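Local coordinates for RTX-adhesin (Marinomonas primoryensis, PDB 5IRB), which is a giant ice-binding RTX adhesin that joins its Antarctic bacterium to ice and diatoms, represented here by a fragment of calcium-binding beta-sandwich domains, at residues 263-268 / 273-278. Sequence-based numbering, arbitrary orientation.
Sequences YTTTVD and WSVDVA
Two edge strands from the facing sheets of the C-terminal beta-sandwich domain of this fragment meet where Tyr263, Thr265 and Val275 close one side of the fold. Strand 261-266 borders the mixed sheet next to strand 253-258, strand 272-278 borders the three-stranded sheet next to strand 236-244, and a short connection joins them. The axes of strands 263-266 and 273-278 run roughly antiparallel, at 147°, and approach to 6.5 Å; side chains rather than a backbone ladder fill the interval. Tyr263 lies along the end of strand 272-278. With its CG anti to the carbonyl carbon (chi1 -69°), the ring reaches Val277, whose CG1 sits over one face in a CH-pi contact, 4.0 Å from the ring centroid and off-centre, nearest CZ and CE1. The phenol oxygen extends past Val277 and accepts a hydrogen bond from the backbone N of Ala278 (N to OH 3.2 Å, N-H...O angle 153°), the N-cap residue of helix 279-284, while Asp281 of that helix hydrogen-bonds to the same oxygen; two partners thus fix the end of the ring. Farther along, Thr265 and Val275 point at each other, CB to CB at 3.9 Å, and Val275 CG2 packs against Thr264 O. Thr265 CG2 meets Trp273 CB at 3.9 Å, and the indole continues into the interior, where NE1 makes a weak hydrogen bond to Thr242 O. Near the turn, a water bridges the strands: it accepts from Ser274 N, donates to Thr266 O at 2.7 Å, and hydrogen-bonds with Thr265 OG1 at 2.8 Å.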
loop_
_atom_site.group_PDB
_atom_site.type_symbol
_atom_site.label_atom_id
_atom_site.label_comp_id
_atom_site.label_asym_id
_atom_site.label_seq_id
_atom_site.Cartn_x
_atom_site.Cartn_y
_atom_site.Cartn_z
ATOM N N TYR A 263 42.011 -12.320 22.829
ATOM C CA TYR A 263 42.263 -10.951 23.272
ATOM C C TYR A 263 41.375 -10.013 22.453
ATOM O O TYR A 263 41.227 -10.218 21.250
ATOM C CB TYR A 263 43.752 -10.589 23.083
ATOM C CG TYR A 263 44.719 -11.324 24.002
ATOM C CD1 TYR A 263 45.264 -12.557 23.637
ATOM C CD2 TYR A 263 45.097 -10.781 25.226
ATOM C CE1 TYR A 263 46.148 -13.231 24.475
ATOM C CE2 TYR A 263 45.974 -11.444 26.067
ATOM C CZ TYR A 263 46.502 -12.663 25.685
ATOM O OH TYR A 263 47.371 -13.306 26.529
ATOM N N THR A 264 40.808 -8.980 23.076
ATOM C CA THR A 264 39.979 -8.030 22.329
ATOM C C THR A 264 40.275 -6.581 22.690
ATOM O O THR A 264 40.728 -6.274 23.791
ATOM C CB THR A 264 38.453 -8.248 22.566
ATOM O OG1 THR A 264 38.165 -8.109 23.963
ATOM C CG2 THR A 264 37.966 -9.621 22.046
ATOM N N THR A 265 39.993 -5.696 21.745
ATOM C CA THR A 265 40.097 -4.264 21.936
ATOM C C THR A 265 39.164 -3.659 20.881
ATOM O O THR A 265 38.423 -4.387 20.207
ATOM C CB THR A 265 41.571 -3.733 21.804
ATOM O OG1 THR A 265 41.630 -2.355 22.189
ATOM C CG2 THR A 265 42.091 -3.857 20.370
ATOM N N THR A 266 39.205 -2.341 20.734
ATOM C CA THR A 266 38.403 -1.664 19.735
ATOM C C THR A 266 39.263 -0.730 18.905
ATOM O O THR A 266 40.368 -0.351 19.311
ATOM C CB THR A 266 37.244 -0.865 20.374
ATOM O OG1 THR A 266 37.796 0.109 21.266
ATOM C CG2 THR A 266 36.331 -1.786 21.160
ATOM N N VAL A 267 38.754 -0.394 17.727
ATOM C CA VAL A 267 39.429 0.524 16.829
ATOM C C VAL A 267 39.288 1.931 17.388
ATOM O O VAL A 267 38.185 2.311 17.823
ATOM C CB VAL A 267 38.818 0.455 15.403
ATOM C CG1 VAL A 267 39.544 1.407 14.452
ATOM C CG2 VAL A 267 38.881 -0.955 14.871
ATOM N N ASP A 268 40.358 2.732 17.339
ATOM C CA ASP A 268 40.242 4.106 17.818
ATOM C C ASP A 268 39.961 5.059 16.661
ATOM O O ASP A 268 39.816 4.609 15.524
ATOM C CB ASP A 268 41.489 4.533 18.617
ATOM C CG ASP A 268 42.775 4.642 17.776
ATOM O OD1 ASP A 268 42.743 4.851 16.546
ATOM O OD2 ASP A 268 43.860 4.517 18.392
ATOM N N TRP A 273 44.618 0.371 16.708
ATOM C CA TRP A 273 44.184 -0.420 17.840
ATOM C C TRP A 273 45.417 -0.954 18.543
ATOM O O TRP A 273 46.459 -1.152 17.910
ATOM C CB TRP A 273 43.251 -1.545 17.390
ATOM C CG TRP A 273 43.845 -2.407 16.321
ATOM C CD1 TRP A 273 43.644 -2.292 14.972
ATOM C CD2 TRP A 273 44.698 -3.531 16.501
ATOM N NE1 TRP A 273 44.354 -3.254 14.299
ATOM C CE2 TRP A 273 45.015 -4.050 15.226
ATOM C CE3 TRP A 273 45.259 -4.165 17.622
ATOM C CZ2 TRP A 273 45.856 -5.139 15.018
ATOM C CZ3 TRP A 273 46.101 -5.263 17.425
ATOM C CH2 TRP A 273 46.373 -5.745 16.132
ATOM N N SER A 274 45.312 -1.157 19.851
ATOM C CA SER A 274 46.385 -1.803 20.618
ATOM C C SER A 274 45.743 -2.638 21.723
ATOM O O SER A 274 44.675 -2.283 22.247
ATOM C CB SER A 274 47.369 -0.777 21.197
ATOM O OG SER A 274 48.433 -1.431 21.876
ATOM N N VAL A 275 46.363 -3.767 22.048
ATOM C CA VAL A 275 45.878 -4.592 23.144
ATOM C C VAL A 275 47.043 -5.260 23.855
ATOM O O VAL A 275 48.046 -5.625 23.228
ATOM C CB VAL A 275 44.849 -5.639 22.640
ATOM C CG1 VAL A 275 45.450 -6.552 21.585
ATOM C CG2 VAL A 275 44.258 -6.431 23.794
ATOM N N ASP A 276 46.928 -5.399 25.173
ATOM C CA ASP A 276 48.001 -6.014 25.949
ATOM C C ASP A 276 47.903 -7.538 25.934
ATOM O O ASP A 276 46.874 -8.123 26.271
ATOM C CB ASP A 276 47.990 -5.474 27.383
ATOM C CG ASP A 276 48.601 -4.070 27.490
ATOM O OD1 ASP A 276 49.231 -3.591 26.515
ATOM O OD2 ASP A 276 48.429 -3.430 28.546
ATOM N N VAL A 277 48.996 -8.172 25.536
ATOM C CA VAL A 277 49.044 -9.617 25.389
ATOM C C VAL A 277 50.121 -10.214 26.298
ATOM O O VAL A 277 51.203 -9.658 26.408
ATOM C CB VAL A 277 49.327 -9.986 23.928
ATOM C CG1 VAL A 277 49.378 -11.497 23.754
ATOM C CG2 VAL A 277 48.258 -9.370 23.022
ATOM N N ALA A 278 49.824 -11.330 26.959
ATOM C CA ALA A 278 50.840 -12.040 27.729
ATOM C C ALA A 278 51.983 -12.513 26.835
ATOM O O ALA A 278 51.760 -13.185 25.828
ATOM C CB ALA A 278 50.220 -13.223 28.459
HETATM O O HOH W 1 42.716 -0.215 20.726
#